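Local coordinates for Hep_Hag family (Burkholderia pseudomallei, PDB 3S6L), which probably mediates adhesion of the bacterium to host epithelial cells, as the YadA-like head of the trimeric autotransporter adhesin BoaA, at residues A[65-77]-A[80-92]. Sequence-based numbering, arbitrary orientation.
Sequences STALGQASSASGS and TAVGQGAGAPGDG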
loop_
_atom_site.group_PDB
_atom_site.type_symbol
_atom_site.label_atom_id
_atom_site.label_comp_id
_atom_site.label_asym_id
_atom_site.label_seq_id
_atom_site.Cartn_x
_atom_site.Cartn_y
_atom_site.Cartn_z
ATOM N N SER A 65 -12.448 -6.866 -6.178
ATOM C CA SER A 65 -11.969 -6.502 -4.838
ATOM C C SER A 65 -10.840 -7.419 -4.379
ATOM O O SER A 65 -10.701 -8.547 -4.870
ATOM C CB SER A 65 -13.107 -6.496 -3.816
ATOM O OG SER A 65 -13.613 -7.815 -3.659
ATOM N N THR A 66 -10.014 -6.902 -3.473
ATOM C CA THR A 66 -8.865 -7.633 -2.999
ATOM C C THR A 66 -8.783 -7.461 -1.473
ATOM O O THR A 66 -8.688 -6.351 -0.958
ATOM C CB THR A 66 -7.585 -7.134 -3.729
ATOM O OG1 THR A 66 -7.774 -7.286 -5.140
ATOM C CG2 THR A 66 -6.367 -7.897 -3.310
ATOM N N ALA A 67 -8.869 -8.550 -0.741
ATOM C CA ALA A 67 -8.846 -8.442 0.723
ATOM C C ALA A 67 -7.770 -9.356 1.286
ATOM O O ALA A 67 -7.859 -10.563 1.164
ATOM C CB ALA A 67 -10.249 -8.769 1.319
ATOM N N LEU A 68 -6.722 -8.784 1.866
ATOM C CA LEU A 68 -5.541 -9.604 2.237
ATOM C C LEU A 68 -5.169 -9.292 3.666
ATOM O O LEU A 68 -4.819 -8.158 3.978
ATOM C CB LEU A 68 -4.356 -9.305 1.316
ATOM C CG LEU A 68 -4.630 -9.161 -0.191
ATOM C CD1 LEU A 68 -3.357 -8.687 -0.921
ATOM C CD2 LEU A 68 -5.134 -10.481 -0.785
ATOM N N GLY A 69 -5.266 -10.292 4.530
ATOM C CA GLY A 69 -5.062 -10.097 5.948
ATOM C C GLY A 69 -6.221 -10.724 6.686
ATOM O O GLY A 69 -7.340 -10.764 6.153
ATOM N N GLN A 70 -5.955 -11.223 7.897
ATOM C CA GLN A 70 -6.976 -11.886 8.692
ATOM C C GLN A 70 -8.116 -10.894 8.982
ATOM O O GLN A 70 -7.880 -9.749 9.400
ATOM C CB GLN A 70 -6.375 -12.454 9.997
ATOM C CG GLN A 70 -7.273 -13.429 10.768
ATOM C CD GLN A 70 -8.290 -12.727 11.721
ATOM O OE1 GLN A 70 -8.058 -11.607 12.174
ATOM N NE2 GLN A 70 -9.417 -13.396 11.996
ATOM N N ALA A 71 -9.339 -11.335 8.731
ATOM C CA ALA A 71 -10.516 -10.512 8.941
ATOM C C ALA A 71 -10.523 -9.230 8.103
ATOM O O ALA A 71 -11.238 -8.324 8.425
ATOM C CB ALA A 71 -10.756 -10.208 10.495
ATOM N N SER A 72 -9.766 -9.147 7.009
ATOM C CA SER A 72 -9.894 -7.946 6.162
ATOM C C SER A 72 -11.191 -8.003 5.346
ATOM O O SER A 72 -11.765 -9.079 5.155
ATOM C CB SER A 72 -8.686 -7.769 5.252
ATOM O OG SER A 72 -8.474 -8.940 4.494
ATOM N N SER A 73 -11.645 -6.861 4.860
ATOM C CA SER A 73 -12.888 -6.821 4.096
ATOM C C SER A 73 -12.783 -5.778 2.993
ATOM O O SER A 73 -12.320 -4.651 3.229
ATOM C CB SER A 73 -14.068 -6.486 5.028
ATOM O OG SER A 73 -15.277 -6.458 4.282
ATOM N N ALA A 74 -13.160 -6.170 1.789
ATOM C CA ALA A 74 -13.197 -5.275 0.640
ATOM C C ALA A 74 -14.520 -5.530 -0.053
ATOM O O ALA A 74 -14.598 -6.401 -0.904
ATOM C CB ALA A 74 -12.028 -5.562 -0.318
ATOM N N SER A 75 -15.562 -4.791 0.348
ATOM C CA SER A 75 -16.921 -5.044 -0.116
ATOM C C SER A 75 -17.345 -4.031 -1.178
ATOM O O SER A 75 -18.365 -4.219 -1.858
ATOM C CB SER A 75 -17.920 -5.062 1.062
ATOM O OG SER A 75 -17.980 -3.782 1.654
ATOM N N GLY A 76 -16.584 -2.951 -1.284
ATOM C CA GLY A 76 -16.815 -1.979 -2.321
ATOM C C GLY A 76 -16.406 -2.489 -3.698
ATOM O O GLY A 76 -15.543 -3.371 -3.834
ATOM N N SER A 77 -17.027 -1.933 -4.728
ATOM C CA SER A 77 -16.645 -2.233 -6.105
ATOM C C SER A 77 -15.240 -1.715 -6.371
ATOM O O SER A 77 -14.955 -0.552 -6.159
ATOM C CB SER A 77 -17.665 -1.596 -7.069
ATOM O OG SER A 77 -17.502 -2.107 -8.370
ATOM N N THR A 80 -9.849 -2.437 -2.292
ATOM C CA THR A 80 -8.644 -3.167 -1.911
ATOM C C THR A 80 -8.440 -2.890 -0.421
ATOM O O THR A 80 -8.441 -1.720 0.025
ATOM C CB THR A 80 -7.446 -2.693 -2.731
ATOM O OG1 THR A 80 -7.712 -2.873 -4.142
ATOM C CG2 THR A 80 -6.185 -3.448 -2.359
ATOM N N ALA A 81 -8.301 -3.956 0.367
ATOM C CA ALA A 81 -8.039 -3.803 1.801
ATOM C C ALA A 81 -6.911 -4.737 2.144
ATOM O O ALA A 81 -7.026 -5.957 1.897
ATOM C CB ALA A 81 -9.294 -4.122 2.638
ATOM N N VAL A 82 -5.815 -4.174 2.671
ATOM C CA VAL A 82 -4.613 -4.966 2.952
ATOM C C VAL A 82 -4.101 -4.635 4.366
ATOM O O VAL A 82 -3.728 -3.471 4.664
ATOM C CB VAL A 82 -3.497 -4.755 1.861
ATOM C CG1 VAL A 82 -2.178 -5.405 2.255
ATOM C CG2 VAL A 82 -3.939 -5.271 0.496
ATOM N N GLY A 83 -4.089 -5.659 5.228
ATOM C CA GLY A 83 -3.739 -5.510 6.631
ATOM C C GLY A 83 -4.764 -6.265 7.460
ATOM O O GLY A 83 -5.936 -6.391 7.064
ATOM N N GLN A 84 -4.344 -6.793 8.606
ATOM C CA GLN A 84 -5.299 -7.463 9.473
ATOM C C GLN A 84 -6.440 -6.481 9.800
ATOM O O GLN A 84 -6.214 -5.304 10.132
ATOM C CB GLN A 84 -4.634 -8.030 10.735
ATOM C CG GLN A 84 -5.567 -8.936 11.578
ATOM C CD GLN A 84 -6.569 -8.142 12.433
ATOM O OE1 GLN A 84 -6.303 -7.001 12.820
ATOM N NE2 GLN A 84 -7.734 -8.736 12.701
ATOM N N GLY A 85 -7.672 -6.964 9.687
ATOM C CA GLY A 85 -8.829 -6.138 10.032
ATOM C C GLY A 85 -8.980 -4.857 9.206
ATOM O O GLY A 85 -9.715 -3.970 9.615
ATOM N N ALA A 86 -8.325 -4.773 8.041
ATOM C CA ALA A 86 -8.462 -3.602 7.185
ATOM C C ALA A 86 -9.776 -3.651 6.432
ATOM O O ALA A 86 -10.257 -4.718 6.111
ATOM C CB ALA A 86 -7.299 -3.493 6.194
ATOM N N GLY A 87 -10.338 -2.483 6.140
ATOM C CA GLY A 87 -11.646 -2.400 5.524
ATOM C C GLY A 87 -11.734 -1.402 4.378
ATOM O O GLY A 87 -11.257 -0.283 4.469
ATOM N N ALA A 88 -12.381 -1.820 3.302
ATOM C CA ALA A 88 -12.646 -0.931 2.172
ATOM C C ALA A 88 -14.072 -1.099 1.646
ATOM O O ALA A 88 -14.273 -1.733 0.604
ATOM C CB ALA A 88 -11.578 -1.204 1.039
ATOM N N PRO A 89 -15.091 -0.578 2.372
ATOM C CA PRO A 89 -16.481 -0.712 1.855
ATOM C C PRO A 89 -16.811 0.234 0.708
ATOM O O PRO A 89 -17.860 0.106 0.080
ATOM C CB PRO A 89 -17.328 -0.339 3.062
ATOM C CG PRO A 89 -16.463 0.517 3.898
ATOM C CD PRO A 89 -15.075 -0.016 3.742
ATOM N N GLY A 90 -15.957 1.223 0.462
ATOM C CA GLY A 90 -16.271 2.219 -0.542
ATOM C C GLY A 90 -15.930 1.734 -1.949
ATOM O O GLY A 90 -14.984 0.951 -2.137
ATOM N N ASP A 91 -16.700 2.213 -2.928
ATOM C CA ASP A 91 -16.403 1.990 -4.349
ATOM C C ASP A 91 -15.108 2.739 -4.696
ATOM O O ASP A 91 -14.944 3.933 -4.397
ATOM C CB ASP A 91 -17.591 2.429 -5.232
ATOM C CG ASP A 91 -18.858 1.556 -5.025
ATOM O OD1 ASP A 91 -18.773 0.437 -4.443
ATOM O OD2 ASP A 91 -19.957 1.980 -5.478
ATOM N N GLY A 92 -14.156 2.027 -5.275
ATOM C CA GLY A 92 -12.869 2.634 -5.620
ATOM C C GLY A 92 -11.966 2.920 -4.423
ATOM O O GLY A 92 -11.045 3.761 -4.522
HETATM O O HOH W 1 -8.637 -4.927 -5.975
HETATM O O HOH W 2 -12.587 -5.546 8.146
HETATM O O HOH W 3 -19.607 -1.825 0.625
#
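Thr-80 pairs with Thr-66 in parallel register, the axes of strands 66-68 and 80-82 approaching to 4.7 Å with directions 7° apart; one water donates to the OG1 atoms of both. Ala-81 N bonds Thr-66 O, and Ala-81 O takes Leu-68 N, while Ala-81 CB turns to the inside of the coil and comes 3.1 Å from Ser-73 O. On the opposite sheet face Val-82 CG2, set beside the backbone N, is the branch that meets Leu-68 CD1 at 3.7 Å, and both side chains also meet copies of themselves on the third subunit. Gly-83 N closes the ladder on Leu-68 O. Gln-84 and Gln-70, both bent at chi2, lie side by side with amide planes 4° apart; Gln-84 NE2 donates to Gln-70 OE1 at 2.9 Å. Gln-70 NE2 donates to Gln-56 OE1 and Gln-84 OE1 accepts Gln-98 NE2, continuing the amide ladder. Past the type II turn, Ala-86 O accepts Ser-73 N, and Ala-88 N donates to Ser-73 O. Ala-88 O receives Gly-76 N on a lone pair; Asp-91 OD1 accepts Ser-77 N at 3.0 Å, on the anti side. Such rung-on-rung bonding characterises the left-handed beta-roll: backbone bonds and paired glutamine amides join successive coils, while Leu-68 and Val-82 face the trimer interface.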